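Local coordinates for protein eukaryotic peptide chain release factor GTP-binding subunit (PDB 1R5B) that is the GTP-binding subunit of a eukaryotic translation release factor, eRF3, a member of the elongation factor Tu-like family with a P-loop G domain followed by beta domains, at residues 150-153 with 158-161; 184-189 with 208-213. All coordinates share one frame; numbering follows the deposited sequence.

Contact 1: 150-153 with 158-161; sequences LVIS and EFEA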
# COMPACT_ATOMS: atom_id res chain seq x y z
N LEU A 150 -9.55 -14.91 -5.37
CA LEU A 150 -10.37 -16.09 -5.63
C LEU A 150 -9.84 -16.74 -6.91
O LEU A 150 -9.84 -16.10 -7.96
CB LEU A 150 -11.85 -15.69 -5.78
CG LEU A 150 -12.85 -16.78 -6.18
CD1 LEU A 150 -12.93 -17.85 -5.12
CD2 LEU A 150 -14.23 -16.16 -6.40
N VAL A 151 -9.37 -17.98 -6.82
CA VAL A 151 -8.81 -18.69 -7.97
C VAL A 151 -9.84 -19.62 -8.55
O VAL A 151 -10.35 -20.51 -7.87
CB VAL A 151 -7.55 -19.48 -7.59
CG1 VAL A 151 -6.83 -19.97 -8.83
CG2 VAL A 151 -6.60 -18.60 -6.75
N ILE A 152 -10.18 -19.40 -9.82
CA ILE A 152 -11.21 -20.17 -10.52
C ILE A 152 -10.60 -20.91 -11.71
O ILE A 152 -9.77 -20.36 -12.43
CB ILE A 152 -12.33 -19.24 -11.02
CG1 ILE A 152 -13.02 -18.53 -9.84
CG2 ILE A 152 -13.36 -20.01 -11.84
CD1 ILE A 152 -13.90 -19.42 -8.97
N SER A 153 -10.99 -22.17 -11.91
CA SER A 153 -10.54 -22.93 -13.06
C SER A 153 -11.36 -22.56 -14.29
O SER A 153 -12.59 -22.50 -14.22
CB SER A 153 -10.68 -24.43 -12.81
OG SER A 153 -10.45 -25.15 -14.01
N GLU A 158 -14.94 -28.14 -15.22
CA GLU A 158 -14.52 -27.79 -13.86
C GLU A 158 -15.09 -26.44 -13.38
O GLU A 158 -15.63 -26.34 -12.28
CB GLU A 158 -12.98 -27.78 -13.77
CG GLU A 158 -12.41 -28.12 -12.40
CD GLU A 158 -10.92 -27.88 -12.33
OE1 GLU A 158 -10.38 -27.78 -11.21
OE2 GLU A 158 -10.28 -27.77 -13.39
N PHE A 159 -14.96 -25.42 -14.23
CA PHE A 159 -15.57 -24.10 -14.03
C PHE A 159 -17.04 -24.20 -13.67
O PHE A 159 -17.44 -23.80 -12.60
CB PHE A 159 -15.43 -23.26 -15.31
CG PHE A 159 -16.07 -21.91 -15.21
CD1 PHE A 159 -15.50 -20.93 -14.42
CD2 PHE A 159 -17.23 -21.63 -15.91
CE1 PHE A 159 -16.08 -19.68 -14.32
CE2 PHE A 159 -17.82 -20.37 -15.81
CZ PHE A 159 -17.23 -19.40 -15.01
N GLU A 160 -17.81 -24.73 -14.60
CA GLU A 160 -19.25 -24.93 -14.46
C GLU A 160 -19.61 -25.66 -13.19
O GLU A 160 -20.57 -25.30 -12.52
CB GLU A 160 -19.78 -25.71 -15.67
CG GLU A 160 -20.05 -24.83 -16.89
CD GLU A 160 -18.79 -24.45 -17.71
OE1 GLU A 160 -17.64 -24.74 -17.32
OE2 GLU A 160 -18.98 -23.85 -18.79
N ALA A 161 -18.83 -26.69 -12.85
CA ALA A 161 -19.13 -27.54 -11.70
C ALA A 161 -19.22 -26.76 -10.40
O ALA A 161 -20.05 -27.06 -9.54
CB ALA A 161 -18.11 -28.66 -11.59
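In the P-loop G domain, the C-terminal end of strand 147-153, a central strand of the sheet, runs into a short loop and meets the helical turn 158-161, with Ser153 and Phe159 closest at 5.3 Å between CA atoms. Ser153 OG donates a hydrogen bond of 2.7 Å to Glu158 OE2, reaching that oxygen from above the carboxylate plane, 75° out of it. Glu158 arrives there on an extended chain, its CG swung anti to the backbone N (chi1 -151°), which carries the acid back over the serine hydroxyl. The next residue, Phe159, comes in beside the strand end: its CB lies 3.1 Å from Ser153 O, and that carbonyl oxygen sits near the ring plane at the edge, 3.3 Å from Phe159 CD1. Ile152 CG2 meets the same edge in the plane of the ring, 3.5 Å from Phe159 CD1, the two side chains crossing at a slant. Phe163 packs edge-to-face with Phe159. Glu158 OE2 also forms salt bridges with Lys190 and Arg155, so one carboxylate oxygen gathers a hydroxyl and two cations, an environment that would be expected to favour the ionised acid.

Contact 2: 184-189 with 208-213; sequences LVVVIN and DKLSMF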
# COMPACT_ATOMS: atom_id res chain seq x y z
N LEU A 184 -12.40 -7.83 -4.56
CA LEU A 184 -11.97 -9.18 -4.80
C LEU A 184 -11.14 -9.24 -6.07
O LEU A 184 -11.56 -8.74 -7.11
CB LEU A 184 -13.21 -10.06 -4.94
CG LEU A 184 -13.03 -11.56 -4.95
CD1 LEU A 184 -12.39 -12.03 -3.67
CD2 LEU A 184 -14.39 -12.21 -5.11
N VAL A 185 -9.96 -9.83 -5.98
CA VAL A 185 -9.19 -10.19 -7.16
C VAL A 185 -9.55 -11.63 -7.55
O VAL A 185 -9.43 -12.55 -6.74
CB VAL A 185 -7.68 -10.09 -6.89
CG1 VAL A 185 -6.89 -10.49 -8.12
CG2 VAL A 185 -7.31 -8.67 -6.46
N VAL A 186 -10.03 -11.81 -8.78
CA VAL A 186 -10.48 -13.10 -9.27
C VAL A 186 -9.53 -13.53 -10.37
O VAL A 186 -9.46 -12.88 -11.42
CB VAL A 186 -11.92 -13.01 -9.83
CG1 VAL A 186 -12.32 -14.33 -10.50
CG2 VAL A 186 -12.88 -12.67 -8.75
N VAL A 187 -8.81 -14.61 -10.13
CA VAL A 187 -7.82 -15.12 -11.06
C VAL A 187 -8.42 -16.30 -11.84
O VAL A 187 -8.80 -17.32 -11.26
CB VAL A 187 -6.53 -15.47 -10.29
CG1 VAL A 187 -5.72 -16.48 -10.98
CG2 VAL A 187 -5.70 -14.19 -10.07
N ILE A 188 -8.57 -16.14 -13.15
CA ILE A 188 -9.07 -17.19 -14.01
C ILE A 188 -7.86 -18.04 -14.42
O ILE A 188 -7.06 -17.63 -15.26
CB ILE A 188 -9.78 -16.61 -15.26
CG1 ILE A 188 -10.91 -15.63 -14.89
CG2 ILE A 188 -10.32 -17.74 -16.14
CD1 ILE A 188 -12.00 -16.20 -14.09
N ASN A 189 -7.73 -19.23 -13.82
CA ASN A 189 -6.55 -20.09 -13.96
C ASN A 189 -6.72 -21.14 -15.06
O ASN A 189 -7.81 -21.31 -15.59
CB ASN A 189 -6.28 -20.76 -12.61
CG ASN A 189 -4.90 -21.41 -12.52
OD1 ASN A 189 -4.72 -22.38 -11.79
ND2 ASN A 189 -3.94 -20.86 -13.24
N ASP A 208 -18.12 -13.12 -17.32
CA ASP A 208 -19.52 -12.71 -17.32
C ASP A 208 -20.36 -13.55 -16.35
O ASP A 208 -21.22 -13.03 -15.66
CB ASP A 208 -20.13 -12.81 -18.73
CG ASP A 208 -19.48 -11.84 -19.73
OD1 ASP A 208 -18.49 -11.15 -19.35
OD2 ASP A 208 -19.88 -11.71 -20.91
N LYS A 209 -20.08 -14.85 -16.30
CA LYS A 209 -20.79 -15.74 -15.41
C LYS A 209 -20.42 -15.45 -13.97
O LYS A 209 -21.29 -15.41 -13.10
CB LYS A 209 -20.47 -17.20 -15.77
CG LYS A 209 -21.13 -18.25 -14.87
CD LYS A 209 -22.64 -18.29 -15.04
CE LYS A 209 -23.37 -18.66 -13.75
NZ LYS A 209 -23.37 -20.13 -13.51
N LEU A 210 -19.13 -15.24 -13.70
CA LEU A 210 -18.68 -14.98 -12.34
C LEU A 210 -19.26 -13.64 -11.85
O LEU A 210 -19.68 -13.51 -10.71
CB LEU A 210 -17.15 -14.97 -12.25
CG LEU A 210 -16.52 -16.32 -11.98
CD1 LEU A 210 -15.10 -16.33 -12.47
CD2 LEU A 210 -16.55 -16.65 -10.50
N SER A 211 -19.31 -12.68 -12.76
CA SER A 211 -19.82 -11.35 -12.46
C SER A 211 -21.29 -11.40 -12.02
O SER A 211 -21.67 -10.81 -11.03
CB SER A 211 -19.65 -10.47 -13.69
OG SER A 211 -20.09 -9.17 -13.40
N MET A 212 -22.11 -12.13 -12.76
CA MET A 212 -23.51 -12.31 -12.37
C MET A 212 -23.63 -13.07 -11.04
O MET A 212 -24.38 -12.67 -10.16
CB MET A 212 -24.29 -13.01 -13.48
CG MET A 212 -24.40 -12.17 -14.76
SD MET A 212 -25.14 -10.54 -14.50
CE MET A 212 -26.79 -10.90 -14.87
N PHE A 213 -22.84 -14.12 -10.88
CA PHE A 213 -22.99 -15.03 -9.75
C PHE A 213 -22.50 -14.39 -8.45
O PHE A 213 -23.15 -14.53 -7.42
CB PHE A 213 -22.24 -16.34 -10.05
CG PHE A 213 -22.27 -17.36 -8.94
CD1 PHE A 213 -23.27 -18.31 -8.89
CD2 PHE A 213 -21.27 -17.39 -7.98
CE1 PHE A 213 -23.29 -19.26 -7.88
CE2 PHE A 213 -21.29 -18.34 -6.97
CZ PHE A 213 -22.30 -19.27 -6.92
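Strand 184-189 and helix 200-218 stand a layer apart, the nearest CA atoms being those of Val186 and Leu210 at 9.0 Å, so the backbones are spanned by side chains alone. A single methyl group does the spanning from the helix: CD1 of Leu210, a buried residue whose CB points at the strand. It reaches Ile188 and Val186, two residues apart on the strand and therefore on the same face of the sheet. With Ile188 the approach is tip to tip, Leu210 CD1 lying 3.5 Å from Ile188 CD1. The isoleucine presents that terminal methyl because its CG1 lies anti to the carbonyl carbon (chi1 -55°), directing the longer branch out from the strand. Val186 offers a shorter arm: its CG1 stands 4.0 Å from Leu210 CD1, and the two side chains pass at an angle. The contact is thus small, 93 Å² in all, entirely apolar and made of methyl groups, with its three touching residues buried. Helix 200-218 is the connection of a beta-alpha-beta crossover between the parallel neighbours 184-189 and 226-230 of the mixed G-domain sheet, and Leu210 packs back onto the first strand. Leu210 also touches Ile152 of the adjoining strand 147-153 and Tyr228 of strand 226-230, so its side chain rests across three neighbouring parallel strands. On the same helix Lys209 makes a cation-pi contact with Phe163, and Phe213 meets that ring edge-to-face while packing on Thr169 and Arg170 of helix 169-178.

Contact 1 closes before contact 2 opens along the chain, and their centres lie about 9 Å apart in the same G domain. Their strands, 147-153 and 184-189, are parallel neighbours in the sheet, joined by probable hydrogen bonds from Asn189 N to Ile152 O and from Leu150 N to Val185 O, each 2.7 Å long. Beyond the strands, Phe159 CE1 of contact 1 packs 3.9 Å from Leu210 CD1 of contact 2. Contact 1 lies at the C-terminal end of its strand, while contact 2 lies on the middle and C-terminal half of the adjacent one. Together they pack the turn 158-161 and helix 200-218, as one apolar layer, onto neighbouring parallel strands of the G-domain sheet.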